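Pgp2 (Campylobacter jejuni subsp. jejuni, PDB 6XJ6) helps determine helical cell shape, binding peptidoglycan through a pocket on its NTF2 domain and probably trimming it as a YkuD-family LD-carboxypeptidase. Local coordinates at residues 16-21 / 42-47; 22-27 / 233-238; 188-193 / 221-226. One frame throughout, in Å; residues are numbered along the deposited sequence.

How the contacts relate
Contacts 1 and 2 sit nearer the middle of the chain, where the two domains meet, and contact 3 lies far out in the NTF2-like domain. Contacts 1 and 2 are neighbours, their centres 11 Å apart, and their segments alternate along the sequence: 16-21 and 22-27 are consecutive, and Tyr-44 of contact 1 touches Tyr-22 and Tyr-23 of contact 2. Together they tie the start of the chain to strand 38-45 of the catalytic-domain sheet and to strand 232-240 of the NTF2-like sheet, so one N-terminal stretch, loop and short strand together, joins the two domains. Contact 3 joins helix ends within the NTF2-like domain, nested inside the loop that contact 2 closes, with centres 28 Å apart.

Contact 1: residues 16-21 / 42-47; sequences KNISLG and YSYEDG
An Asx turn overlapping a type I beta turn (Ile-18 to Gly-21) shapes the loop that leads into strand 22-23, and this loop packs on the end of strand 38-45 of the YkuD catalytic-domain sheet. Asn-17, with CG anti to its backbone N (chi1 -177°), turns OD1 back over its own loop, where both N and OG of Ser-19 donate to it, a double grip that fixes the amide. Its main chain faces the other segment: Asn-17 N donates to Gly-47 O at 2.8 Å, in the carbonyl plane and on a lone pair. Beside this bond CB of Lys-16 lies 3.7 Å from Gly-47 CA, the lysine chain packing directly on the glycine backbone. The lysine runs on past Asp-46, but its NZ is held by the carbonyls of Glu-12 and Ile-13 at the end of helix 6-13. The Tyr-44 ring points toward loop 16-21, with Gly-47 N 3.3 Å above one face, toward the rim, while Asn-17 O meets its edge, 3.5 Å from CE2. At the other end of the loop, Leu-20 crosses Tyr-42 at about a right angle and sets CD1 3.5 Å from Tyr-42 CD2.

Contact 2: residues 22-27 / 233-238; sequences YYDDNV and FSDINI
Backbone pairing comes first: strand 22-23, short and weakly bonded, adds itself antiparallel to strand 232-240 of the NTF2-like domain. Tyr-22 and Ile-238 form a hydrogen-bonded pair, with Tyr-22 N to Ile-238 O at 2.9 Å and the nearly straight return bond from Ile-238 N to Tyr-22 O (176° at the hydrogen). A CA-H...O contact from Asn-237 to Tyr-22 O supplements the pair.

Side-chain polar contacts continue the join beyond this pair. Asn-237, its CG anti to the carbonyl carbon, reaches across with OD1, which receives Asp-24 N at 3.2 Å nearly along the C=O axis. The same oxygen sits at the edge of the Tyr-23 ring, 3.5 Å from CD1, with the amide and ring planes 54° apart. Apolar packing holds the ring from one face, where Val-27 CG2 stands 3.6 Å above its centre; Ile-238 O lies over the opposite face, toward the rim. At the ring's far end Tyr-23 OH is hydrogen-bonded to Leu-20 O and Ser-239 OG.

Water mediates the rest. Asp-24 and Asp-235 bring two carboxylates close, OD2 of the first 3.9 Å from OD1 of the second, their planes steeply turned. One water donates to both of these oxygens, and another donates to Asp-24 OD2 while accepting from Asp-235 N. A further water, receiving Asp-25 N, donates to Asp-235 OD1 and Asn-237 OD1.

The chemistry thus changes along the seam, from direct amide bonds to water bridges where the strand turns its corner at Asp-235. If both acids are ionised, the water that donates to both probably offsets part of their repulsion, although that proximity could raise the pKa of one of them.

Contact 3: residues 188-193 / 221-226; sequences TNSDTN and SIFSRK
Phe-223 presses its ring against the backbone of Ser-190, with CD2 3.6 Å from Ser-190 C. With CG anti to its carbonyl carbon, the phenylalanine points from the end of helix 212-223 into the bend between two other helices, and Thr-192 N lies in the ring plane at its edge. Thr-192 approaches obliquely, OG1 reaching to 3.4 Å from Phe-223 CD2. Tyr-195 meets the ring edge-to-face and Lys-229 adds a cation-pi contact. The bend itself is a Schellman motif: Ser-190, with positive phi (56°), ends helix 170-188, and Asp-191 follows as the N-cap of helix 192-196, its OD2 bonded to Thr-194 OG1. The contact therefore joins a helix-to-helix corner of the NTF2-like domain to the C-terminal end of a third helix. There a type I turn from Phe-223 to Lys-226 brings the lysine back over Ser-190. Its poorly ordered chain, bent at chi2 and chi4, lays CD 3.8 Å from Ser-190 CB and lets NZ donate to Ser-190 O at 2.9 Å, in the carbonyl plane. Ser-190 OG is bonded to Lys-229 NZ and to a water at 2.8 Å, which in turn donates weakly to Phe-223 O.

Contact 1: residues 16-21 / 42-47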
ATOM      1  N   LYS A  16     -19.394   6.367  -4.947  1.00 23.96           N
ATOM      2  CA  LYS A  16     -18.360   5.545  -5.556  1.00 22.18           C
ATOM      3  C   LYS A  16     -18.061   4.323  -4.698  1.00 22.60           C
ATOM      4  O   LYS A  16     -18.164   4.354  -3.469  1.00 23.41           O
ATOM      5  CB  LYS A  16     -17.084   6.362  -5.736  1.00 23.76           C
ATOM      6  CG  LYS A  16     -17.225   7.453  -6.766  1.00 26.07           C
ATOM      7  CD  LYS A  16     -16.082   8.443  -6.717  1.00 27.79           C
ATOM      8  CE  LYS A  16     -16.391   9.701  -7.536  1.00 29.49           C
ATOM      9  NZ  LYS A  16     -17.617  10.431  -7.085  1.00 34.11           N
ATOM     10  N   ASN A  17     -17.690   3.235  -5.366  1.00 21.32           N
ATOM     11  CA  ASN A  17     -17.242   2.028  -4.680  1.00 20.79           C
ATOM     12  C   ASN A  17     -15.772   2.226  -4.338  1.00 20.90           C
ATOM     13  O   ASN A  17     -14.894   2.067  -5.190  1.00 19.64           O
ATOM     14  CB  ASN A  17     -17.443   0.802  -5.559  1.00 23.03           C
ATOM     15  CG  ASN A  17     -17.063  -0.479  -4.854  1.00 22.16           C
ATOM     16  OD1 ASN A  17     -16.355  -0.458  -3.845  1.00 21.43           O
ATOM     17  ND2 ASN A  17     -17.515  -1.605  -5.387  1.00 24.59           N
ATOM     18  N   ILE A  18     -15.511   2.595  -3.088  1.00 20.19           N
ATOM     19  CA  ILE A  18     -14.158   2.824  -2.604  1.00 18.72           C
ATOM     20  C   ILE A  18     -13.671   1.666  -1.734  1.00 19.43           C
ATOM     21  O   ILE A  18     -12.669   1.797  -1.028  1.00 19.20           O
ATOM     22  CB  ILE A  18     -14.022   4.182  -1.897  1.00 20.18           C
ATOM     23  CG1 ILE A  18     -15.121   4.404  -0.844  1.00 22.10           C
ATOM     24  CG2 ILE A  18     -14.072   5.299  -2.926  1.00 21.01           C
ATOM     25  CD1 ILE A  18     -15.111   3.455   0.338  1.00 23.83           C
ATOM     26  N   SER A  19     -14.352   0.520  -1.797  1.00 19.04           N
ATOM     27  CA  SER A  19     -14.065  -0.579  -0.876  1.00 18.80           C
ATOM     28  C   SER A  19     -12.647  -1.121  -1.030  1.00 17.95           C
ATOM     29  O   SER A  19     -12.088  -1.662  -0.067  1.00 18.98           O
ATOM     30  CB  SER A  19     -15.093  -1.697  -1.071  1.00 20.75           C
ATOM     31  OG  SER A  19     -15.017  -2.252  -2.372  1.00 20.69           O
ATOM     32  N   LEU A  20     -12.061  -1.024  -2.225  1.00 18.47           N
ATOM     33  CA  LEU A  20     -10.673  -1.422  -2.435  1.00 16.95           C
ATOM     34  C   LEU A  20      -9.739  -0.225  -2.525  1.00 15.98           C
ATOM     35  O   LEU A  20      -8.582  -0.379  -2.941  1.00 15.86           O
ATOM     36  CB  LEU A  20     -10.543  -2.292  -3.682  1.00 16.20           C
ATOM     37  CG  LEU A  20     -11.349  -3.588  -3.649  1.00 17.87           C
ATOM     38  CD1 LEU A  20     -11.169  -4.362  -4.946  1.00 18.85           C
ATOM     39  CD2 LEU A  20     -10.976  -4.453  -2.444  1.00 18.37           C
ATOM     40  N   GLY A  21     -10.207   0.946  -2.124  1.00 15.06           N
ATOM     41  CA  GLY A  21      -9.440   2.173  -2.179  1.00 15.81           C
ATOM     42  C   GLY A  21     -10.125   3.234  -3.024  1.00 14.97           C
ATOM     43  O   GLY A  21     -11.059   2.972  -3.780  1.00 16.71           O
ATOM     44  N   TYR A  42      -9.317  -6.793  -9.837  1.00 17.33           N
ATOM     45  CA  TYR A  42     -10.383  -5.823 -10.001  1.00 18.39           C
ATOM     46  C   TYR A  42      -9.836  -4.582 -10.680  1.00 18.62           C
ATOM     47  O   TYR A  42      -8.757  -4.103 -10.337  1.00 20.12           O
ATOM     48  CB  TYR A  42     -10.933  -5.396  -8.652  1.00 18.52           C
ATOM     49  CG  TYR A  42     -11.688  -6.470  -7.927  1.00 20.31           C
ATOM     50  CD1 TYR A  42     -13.035  -6.693  -8.183  1.00 21.77           C
ATOM     51  CD2 TYR A  42     -11.061  -7.255  -6.971  1.00 23.97           C
ATOM     52  CE1 TYR A  42     -13.727  -7.674  -7.510  1.00 25.35           C
ATOM     53  CE2 TYR A  42     -11.749  -8.235  -6.295  1.00 26.07           C
ATOM     54  CZ  TYR A  42     -13.080  -8.439  -6.567  1.00 28.06           C
ATOM     55  OH  TYR A  42     -13.771  -9.421  -5.890  1.00 33.52           O
ATOM     56  N   SER A  43     -10.578  -4.076 -11.661  0.58 18.11           N
ATOM     57  CA  SER A  43     -10.298  -2.771 -12.234  0.58 20.81           C
ATOM     58  C   SER A  43     -11.121  -1.724 -11.497  0.58 21.08           C
ATOM     59  O   SER A  43     -12.278  -1.962 -11.142  0.58 24.01           O
ATOM     60  CB  SER A  43     -10.651  -2.749 -13.722  0.58 25.66           C
ATOM     61  OG  SER A  43     -12.028  -2.997 -13.920  0.58 29.12           O
ATOM     62  N   TYR A  44     -10.508  -0.570 -11.257  1.00 18.60           N
ATOM     63  CA  TYR A  44     -11.171   0.572 -10.645  1.00 18.77           C
ATOM     64  C   TYR A  44     -11.162   1.692 -11.666  1.00 20.71           C
ATOM     65  O   TYR A  44     -10.093   2.079 -12.147  1.00 20.83           O
ATOM     66  CB  TYR A  44     -10.404   1.010  -9.398  1.00 20.15           C
ATOM     67  CG  TYR A  44     -10.909   2.274  -8.729  1.00 19.16           C
ATOM     68  CD1 TYR A  44     -10.555   3.528  -9.205  1.00 19.43           C
ATOM     69  CD2 TYR A  44     -11.714   2.209  -7.598  1.00 19.46           C
ATOM     70  CE1 TYR A  44     -11.003   4.680  -8.582  1.00 19.03           C
ATOM     71  CE2 TYR A  44     -12.158   3.352  -6.969  1.00 19.33           C
ATOM     72  CZ  TYR A  44     -11.799   4.583  -7.462  1.00 18.64           C
ATOM     73  OH  TYR A  44     -12.244   5.719  -6.829  1.00 21.43           O
ATOM     74  N   GLU A  45     -12.350   2.199 -12.002  1.00 21.56           N
ATOM     75  CA  GLU A  45     -12.507   3.322 -12.924  1.00 24.67           C
ATOM     76  C   GLU A  45     -13.498   4.296 -12.296  1.00 21.16           C
ATOM     77  O   GLU A  45     -14.703   4.033 -12.292  1.00 24.58           O
ATOM     78  CB  GLU A  45     -13.000   2.838 -14.280  1.00 31.30           C
ATOM     79  CG  GLU A  45     -12.063   1.861 -14.961  1.00 41.05           C
ATOM     80  CD  GLU A  45     -12.584   1.394 -16.306  1.00 49.19           C
ATOM     81  OE1 GLU A  45     -13.608   1.944 -16.777  1.00 50.09           O
ATOM     82  OE2 GLU A  45     -11.967   0.476 -16.890  1.00 53.24           O
ATOM     83  N   ASP A  46     -12.989   5.395 -11.741  1.00 24.45           N
ATOM     84  CA  ASP A  46     -13.823   6.454 -11.163  1.00 27.96           C
ATOM     85  C   ASP A  46     -14.889   5.884 -10.226  1.00 26.50           C
ATOM     86  O   ASP A  46     -16.063   6.253 -10.273  1.00 26.76           O
ATOM     87  CB  ASP A  46     -14.441   7.340 -12.250  1.00 33.14           C
ATOM     88  CG  ASP A  46     -15.245   8.503 -11.677  1.00 40.95           C
ATOM     89  OD1 ASP A  46     -16.433   8.665 -12.048  1.00 43.32           O
ATOM     90  OD2 ASP A  46     -14.694   9.246 -10.838  1.00 45.13           O
ATOM     91  N   GLY A  47     -14.464   4.975  -9.355  1.00 24.34           N
ATOM     92  CA  GLY A  47     -15.361   4.442  -8.354  1.00 25.07           C
ATOM     93  C   GLY A  47     -16.237   3.305  -8.817  1.00 23.48           C
ATOM     94  O   GLY A  47     -17.105   2.864  -8.054  1.00 25.17           O
TER

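Contact 2: residues 22-27 / 233-238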
ATOM      1  N   TYR A  22      -9.610   4.450  -2.880  1.00 15.67           N
ATOM      2  CA  TYR A  22     -10.056   5.626  -3.619  1.00 15.91           C
ATOM      3  C   TYR A  22      -8.843   6.129  -4.389  1.00 16.36           C
ATOM      4  O   TYR A  22      -7.830   6.493  -3.780  1.00 16.97           O
ATOM      5  CB  TYR A  22     -10.557   6.667  -2.618  1.00 17.32           C
ATOM      6  CG  TYR A  22     -11.138   7.957  -3.159  1.00 17.72           C
ATOM      7  CD1 TYR A  22     -12.056   7.967  -4.198  1.00 19.20           C
ATOM      8  CD2 TYR A  22     -10.801   9.171  -2.576  1.00 19.04           C
ATOM      9  CE1 TYR A  22     -12.596   9.157  -4.659  1.00 21.42           C
ATOM     10  CE2 TYR A  22     -11.335  10.363  -3.025  1.00 19.83           C
ATOM     11  CZ  TYR A  22     -12.232  10.351  -4.066  1.00 20.04           C
ATOM     12  OH  TYR A  22     -12.762  11.543  -4.517  1.00 24.69           O
ATOM     13  N   TYR A  23      -8.929   6.114  -5.717  1.00 16.70           N
ATOM     14  CA  TYR A  23      -7.783   6.340  -6.587  1.00 16.54           C
ATOM     15  C   TYR A  23      -8.030   7.520  -7.516  1.00 17.87           C
ATOM     16  O   TYR A  23      -9.126   7.690  -8.061  1.00 20.17           O
ATOM     17  CB  TYR A  23      -7.482   5.078  -7.405  1.00 17.33           C
ATOM     18  CG  TYR A  23      -7.208   3.905  -6.505  1.00 16.12           C
ATOM     19  CD1 TYR A  23      -5.944   3.702  -5.987  1.00 15.35           C
ATOM     20  CD2 TYR A  23      -8.225   3.031  -6.120  1.00 17.23           C
ATOM     21  CE1 TYR A  23      -5.684   2.662  -5.136  1.00 15.03           C
ATOM     22  CE2 TYR A  23      -7.967   1.973  -5.260  1.00 16.57           C
ATOM     23  CZ  TYR A  23      -6.688   1.805  -4.768  1.00 14.57           C
ATOM     24  OH  TYR A  23      -6.380   0.775  -3.903  1.00 16.86           O
ATOM     25  N   ASP A  24      -6.982   8.311  -7.732  1.00 18.61           N
ATOM     26  CA  ASP A  24      -7.121   9.492  -8.572  1.00 19.38           C
ATOM     27  C   ASP A  24      -7.335   9.129 -10.036  1.00 21.37           C
ATOM     28  O   ASP A  24      -8.013   9.867 -10.759  1.00 25.80           O
ATOM     29  CB  ASP A  24      -5.895  10.385  -8.418  1.00 20.35           C
ATOM     30  CG  ASP A  24      -6.053  11.701  -9.137  1.00 26.06           C
ATOM     31  OD1 ASP A  24      -6.857  12.536  -8.681  1.00 31.77           O
ATOM     32  OD2 ASP A  24      -5.380  11.889 -10.158  1.00 28.60           O
ATOM     33  N   ASP A  25      -6.790   8.000 -10.488  1.00 24.50           N
ATOM     34  CA  ASP A  25      -6.961   7.537 -11.858  1.00 27.58           C
ATOM     35  C   ASP A  25      -7.188   6.029 -11.834  1.00 24.80           C
ATOM     36  O   ASP A  25      -7.256   5.410 -10.768  1.00 23.64           O
ATOM     37  CB  ASP A  25      -5.757   7.947 -12.721  1.00 35.49           C
ATOM     38  CG  ASP A  25      -5.990   7.726 -14.210  1.00 44.02           C
ATOM     39  OD1 ASP A  25      -7.111   7.999 -14.695  1.00 44.35           O
ATOM     40  OD2 ASP A  25      -5.047   7.271 -14.896  1.00 48.76           O
ATOM     41  N   ASN A  26      -7.319   5.442 -13.022  1.00 22.33           N
ATOM     42  CA  ASN A  26      -7.633   4.025 -13.153  1.00 21.15           C
ATOM     43  C   ASN A  26      -6.485   3.162 -12.656  1.00 20.54           C
ATOM     44  O   ASN A  26      -5.316   3.426 -12.947  1.00 22.16           O
ATOM     45  CB  ASN A  26      -7.889   3.688 -14.618  1.00 25.08           C
ATOM     46  CG  ASN A  26      -9.164   4.309 -15.148  1.00 29.83           C
ATOM     47  OD1 ASN A  26      -9.849   5.055 -14.447  1.00 30.37           O
ATOM     48  ND2 ASN A  26      -9.489   4.005 -16.398  1.00 35.43           N
ATOM     49  N   VAL A  27      -6.833   2.100 -11.935  1.00 18.58           N
ATOM     50  CA  VAL A  27      -5.870   1.141 -11.413  1.00 18.08           C
ATOM     51  C   VAL A  27      -6.498  -0.245 -11.468  1.00 17.28           C
ATOM     52  O   VAL A  27      -7.701  -0.406 -11.667  1.00 20.68           O
ATOM     53  CB  VAL A  27      -5.419   1.464  -9.965  1.00 18.57           C
ATOM     54  CG1 VAL A  27      -4.843   2.868  -9.867  1.00 19.82           C
ATOM     55  CG2 VAL A  27      -6.566   1.291  -8.973  1.00 18.94           C
ATOM     56  N   PHE A 233      -0.260  18.662  -3.485  1.00 25.58           N
ATOM     57  CA  PHE A 233      -0.400  17.217  -3.569  1.00 23.98           C
ATOM     58  C   PHE A 233      -1.239  16.871  -4.791  1.00 25.89           C
ATOM     59  O   PHE A 233      -2.222  17.556  -5.099  1.00 29.04           O
ATOM     60  CB  PHE A 233      -1.091  16.638  -2.332  1.00 22.39           C
ATOM     61  CG  PHE A 233      -0.289  16.725  -1.063  1.00 21.37           C
ATOM     62  CD1 PHE A 233       1.016  17.193  -1.055  1.00 22.44           C
ATOM     63  CD2 PHE A 233      -0.856  16.320   0.138  1.00 24.26           C
ATOM     64  CE1 PHE A 233       1.739  17.251   0.131  1.00 25.81           C
ATOM     65  CE2 PHE A 233      -0.141  16.382   1.320  1.00 22.95           C
ATOM     66  CZ  PHE A 233       1.152  16.851   1.318  1.00 23.82           C
ATOM     67  N   SER A 234      -0.848  15.810  -5.491  1.00 23.39           N
ATOM     68  CA  SER A 234      -1.625  15.334  -6.625  1.00 23.97           C
ATOM     69  C   SER A 234      -1.511  13.819  -6.708  1.00 22.24           C
ATOM     70  O   SER A 234      -0.707  13.195  -6.011  1.00 21.23           O
ATOM     71  CB  SER A 234      -1.185  16.001  -7.933  1.00 39.35           C
ATOM     72  OG  SER A 234       0.138  15.652  -8.273  1.00 35.48           O
ATOM     73  N   ASP A 235      -2.346  13.231  -7.560  1.00 22.45           N
ATOM     74  CA  ASP A 235      -2.357  11.787  -7.801  1.00 21.81           C
ATOM     75  C   ASP A 235      -2.508  11.004  -6.495  1.00 20.37           C
ATOM     76  O   ASP A 235      -1.770  10.062  -6.218  1.00 21.83           O
ATOM     77  CB  ASP A 235      -1.112  11.349  -8.577  1.00 23.47           C
ATOM     78  CG  ASP A 235      -1.228   9.937  -9.137  1.00 42.70           C
ATOM     79  OD1 ASP A 235      -2.360   9.474  -9.388  1.00 34.63           O
ATOM     80  OD2 ASP A 235      -0.178   9.287  -9.327  1.00 62.31           O
ATOM     81  N   ILE A 236      -3.483  11.396  -5.683  1.00 17.75           N
ATOM     82  CA  ILE A 236      -3.653  10.784  -4.368  1.00 16.27           C
ATOM     83  C   ILE A 236      -4.373   9.451  -4.506  1.00 15.50           C
ATOM     84  O   ILE A 236      -5.468   9.371  -5.081  1.00 18.78           O
ATOM     85  CB  ILE A 236      -4.410  11.720  -3.418  1.00 17.75           C
ATOM     86  CG1 ILE A 236      -3.632  13.025  -3.230  1.00 19.80           C
ATOM     87  CG2 ILE A 236      -4.610  11.042  -2.057  1.00 22.21           C
ATOM     88  CD1 ILE A 236      -4.459  14.117  -2.575  1.00 24.05           C
ATOM     89  N   ASN A 237      -3.752   8.399  -3.966  1.00 16.70           N
ATOM     90  CA  ASN A 237      -4.340   7.070  -3.881  1.00 17.11           C
ATOM     91  C   ASN A 237      -4.366   6.666  -2.419  1.00 16.80           C
ATOM     92  O   ASN A 237      -3.327   6.696  -1.751  1.00 20.76           O
ATOM     93  CB  ASN A 237      -3.494   6.044  -4.627  1.00 18.05           C
ATOM     94  CG  ASN A 237      -3.443   6.285  -6.114  1.00 19.49           C
ATOM     95  OD1 ASN A 237      -4.424   6.728  -6.713  1.00 19.13           O
ATOM     96  ND2 ASN A 237      -2.311   5.963  -6.729  1.00 25.15           N
ATOM     97  N   ILE A 238      -5.545   6.306  -1.930  0.52 12.54           N
ATOM     98  CA  ILE A 238      -5.718   5.842  -0.561  0.52 15.67           C
ATOM     99  C   ILE A 238      -6.251   4.424  -0.622  0.52 12.75           C
ATOM    100  O   ILE A 238      -7.233   4.154  -1.326  0.52 12.82           O
ATOM    101  CB  ILE A 238      -6.646   6.775   0.238  0.52 13.25           C
ATOM    102  CG1 ILE A 238      -5.964   8.138   0.378  0.52 31.03           C
ATOM    103  CG2 ILE A 238      -6.979   6.181   1.602  0.52 20.41           C
ATOM    104  CD1 ILE A 238      -6.745   9.147   1.163  0.52 33.15           C
TER
HETATM  105  O   HOH W   1      -5.442  13.502  -6.338  1.00 24.40           O
HETATM  106  O   HOH W   2      -4.142  14.453  -9.439  1.00 31.59           O
HETATM  107  O   HOH W   3      -3.509  10.704 -11.458  1.00 32.06           O
HETATM  108  O   HOH W   4      -7.417  11.375  -5.686  1.00 38.70           O
HETATM  109  O   HOH W   5      -4.403   6.973  -9.269  1.00 28.58           O

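Contact 3: residues 188-193 / 221-226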
ATOM      1  N   THR A 188       3.307  23.250   6.012  1.00 25.86           N
ATOM      2  CA  THR A 188       3.446  24.491   5.259  1.00 25.89           C
ATOM      3  C   THR A 188       3.684  25.671   6.188  1.00 28.13           C
ATOM      4  O   THR A 188       4.497  26.556   5.891  1.00 29.73           O
ATOM      5  CB  THR A 188       2.182  24.730   4.425  1.00 28.41           C
ATOM      6  OG1 THR A 188       2.013  23.670   3.475  1.00 28.54           O
ATOM      7  CG2 THR A 188       2.266  26.059   3.677  1.00 31.35           C
ATOM      8  N   ASN A 189       2.973  25.709   7.310  1.00 32.94           N
ATOM      9  CA  ASN A 189       3.048  26.823   8.243  1.00 32.47           C
ATOM     10  C   ASN A 189       4.096  26.616   9.326  1.00 29.43           C
ATOM     11  O   ASN A 189       4.195  27.447  10.235  1.00 38.52           O
ATOM     12  CB  ASN A 189       1.679  27.063   8.887  1.00 39.39           C
ATOM     13  CG  ASN A 189       0.663  27.613   7.908  1.00 49.33           C
ATOM     14  OD1 ASN A 189       1.018  28.164   6.867  1.00 47.93           O
ATOM     15  ND2 ASN A 189      -0.614  27.476   8.245  1.00 55.14           N
ATOM     16  N   SER A 190       4.882  25.542   9.252  1.00 27.80           N
ATOM     17  CA  SER A 190       5.896  25.257  10.270  1.00 28.57           C
ATOM     18  C   SER A 190       5.267  25.193  11.660  1.00 33.10           C
ATOM     19  O   SER A 190       5.851  25.634  12.652  1.00 33.38           O
ATOM     20  CB  SER A 190       7.041  26.270  10.215  1.00 42.34           C
ATOM     21  OG  SER A 190       7.719  26.195   8.971  1.00 39.42           O
ATOM     22  N   ASP A 191       4.058  24.636  11.724  1.00 31.83           N
ATOM     23  CA  ASP A 191       3.310  24.465  12.970  1.00 26.05           C
ATOM     24  C   ASP A 191       3.703  23.114  13.552  1.00 24.50           C
ATOM     25  O   ASP A 191       3.087  22.085  13.272  1.00 26.15           O
ATOM     26  CB  ASP A 191       1.816  24.542  12.683  1.00 26.82           C
ATOM     27  CG  ASP A 191       0.960  24.310  13.916  1.00 30.51           C
ATOM     28  OD1 ASP A 191       1.512  24.089  15.009  1.00 31.66           O
ATOM     29  OD2 ASP A 191      -0.284  24.352  13.788  1.00 30.44           O
ATOM     30  N   THR A 192       4.743  23.124  14.387  1.00 27.45           N
ATOM     31  CA  THR A 192       5.337  21.882  14.870  1.00 27.31           C
ATOM     32  C   THR A 192       4.326  21.036  15.633  1.00 26.78           C
ATOM     33  O   THR A 192       4.207  19.827  15.396  1.00 26.64           O
ATOM     34  CB  THR A 192       6.538  22.204  15.761  1.00 36.52           C
ATOM     35  OG1 THR A 192       7.387  23.152  15.100  1.00 36.04           O
ATOM     36  CG2 THR A 192       7.332  20.940  16.064  1.00 48.09           C
ATOM     37  N   ASN A 193       3.585  21.650  16.557  1.00 30.20           N
ATOM     38  CA  ASN A 193       2.720  20.870  17.438  1.00 36.02           C
ATOM     39  C   ASN A 193       1.613  20.171  16.657  1.00 28.84           C
ATOM     40  O   ASN A 193       1.344  18.983  16.874  1.00 28.33           O
ATOM     41  CB  ASN A 193       2.150  21.756  18.542  1.00 35.89           C
ATOM     42  CG  ASN A 193       3.210  22.190  19.535  1.00 41.66           C
ATOM     43  OD1 ASN A 193       4.286  21.596  19.604  1.00 45.80           O
ATOM     44  ND2 ASN A 193       2.912  23.227  20.310  1.00 57.04           N
ATOM     45  N   SER A 221      13.349  22.073  15.396  1.00 28.75           N
ATOM     46  CA  SER A 221      14.553  22.749  14.938  1.00 30.05           C
ATOM     47  C   SER A 221      14.449  23.104  13.455  1.00 29.22           C
ATOM     48  O   SER A 221      14.719  24.245  13.055  1.00 30.89           O
ATOM     49  CB  SER A 221      15.757  21.843  15.203  1.00 33.73           C
ATOM     50  OG  SER A 221      16.961  22.523  14.974  1.00 35.83           O
ATOM     51  N   ILE A 222      14.058  22.133  12.625  1.00 27.48           N
ATOM     52  CA  ILE A 222      13.910  22.385  11.191  1.00 26.92           C
ATOM     53  C   ILE A 222      12.837  23.440  10.938  1.00 27.10           C
ATOM     54  O   ILE A 222      13.037  24.375  10.155  1.00 28.65           O
ATOM     55  CB  ILE A 222      13.614  21.073  10.442  1.00 25.21           C
ATOM     56  CG1 ILE A 222      14.828  20.141  10.536  1.00 25.78           C
ATOM     57  CG2 ILE A 222      13.253  21.349   8.974  1.00 25.51           C
ATOM     58  CD1 ILE A 222      14.584  18.772   9.970  1.00 26.21           C
ATOM     59  N   PHE A 223      11.681  23.299  11.587  1.00 25.95           N
ATOM     60  CA  PHE A 223      10.586  24.241  11.382  1.00 26.45           C
ATOM     61  C   PHE A 223      10.921  25.641  11.883  1.00 29.00           C
ATOM     62  O   PHE A 223      10.266  26.605  11.469  1.00 31.29           O
ATOM     63  CB  PHE A 223       9.325  23.743  12.097  1.00 25.07           C
ATOM     64  CG  PHE A 223       8.595  22.626  11.386  1.00 25.25           C
ATOM     65  CD1 PHE A 223       9.169  21.931  10.335  1.00 24.29           C
ATOM     66  CD2 PHE A 223       7.317  22.274  11.787  1.00 31.64           C
ATOM     67  CE1 PHE A 223       8.482  20.906   9.703  1.00 27.74           C
ATOM     68  CE2 PHE A 223       6.630  21.256  11.155  1.00 36.06           C
ATOM     69  CZ  PHE A 223       7.216  20.573  10.111  1.00 28.66           C
ATOM     70  N   SER A 224      11.914  25.781  12.767  1.00 30.35           N
ATOM     71  CA  SER A 224      12.248  27.097  13.304  1.00 34.77           C
ATOM     72  C   SER A 224      12.765  28.042  12.230  1.00 42.13           C
ATOM     73  O   SER A 224      12.798  29.257  12.454  1.00 41.75           O
ATOM     74  CB  SER A 224      13.282  26.973  14.421  1.00 36.80           C
ATOM     75  OG  SER A 224      14.575  26.759  13.887  1.00 37.58           O
ATOM     76  N   ARG A 225      13.182  27.520  11.075  1.00 38.09           N
ATOM     77  CA  ARG A 225      13.513  28.398   9.960  1.00 49.97           C
ATOM     78  C   ARG A 225      12.319  29.261   9.578  1.00 42.18           C
ATOM     79  O   ARG A 225      12.494  30.356   9.030  1.00 50.11           O
ATOM     80  CB  ARG A 225      13.953  27.574   8.750  1.00 36.25           C
ATOM     81  CG  ARG A 225      15.144  26.676   8.985  1.00 59.81           C
ATOM     82  CD  ARG A 225      16.265  27.001   8.010  1.00 57.89           C
ATOM     83  NE  ARG A 225      17.510  26.308   8.336  1.00 51.68           N
ATOM     84  CZ  ARG A 225      18.687  26.591   7.787  1.00 60.34           C
ATOM     85  NH1 ARG A 225      18.789  27.561   6.885  1.00 60.59           N
ATOM     86  NH2 ARG A 225      19.768  25.910   8.147  1.00 43.43           N
ATOM     87  N   LYS A 226      11.104  28.787   9.858  1.00 54.59           N
ATOM     88  CA  LYS A 226       9.875  29.493   9.503  1.00 60.13           C
ATOM     89  C   LYS A 226       9.912  29.939   8.044  1.00 56.80           C
ATOM     90  O   LYS A 226       9.650  31.096   7.708  1.00 66.64           O
ATOM     91  CB  LYS A 226       9.609  30.665  10.452  1.00 61.31           C
ATOM     92  CG  LYS A 226       9.496  30.274  11.926  1.00 63.86           C
ATOM     93  CD  LYS A 226       8.409  29.227  12.162  1.00 67.98           C
ATOM     94  CE  LYS A 226       8.351  28.789  13.619  1.00 68.44           C
ATOM     95  NZ  LYS A 226       7.911  27.366  13.752  1.00 62.81           N
TER
HETATM   96  O   HOH W   6      10.344  26.035   8.024  1.00 40.77           O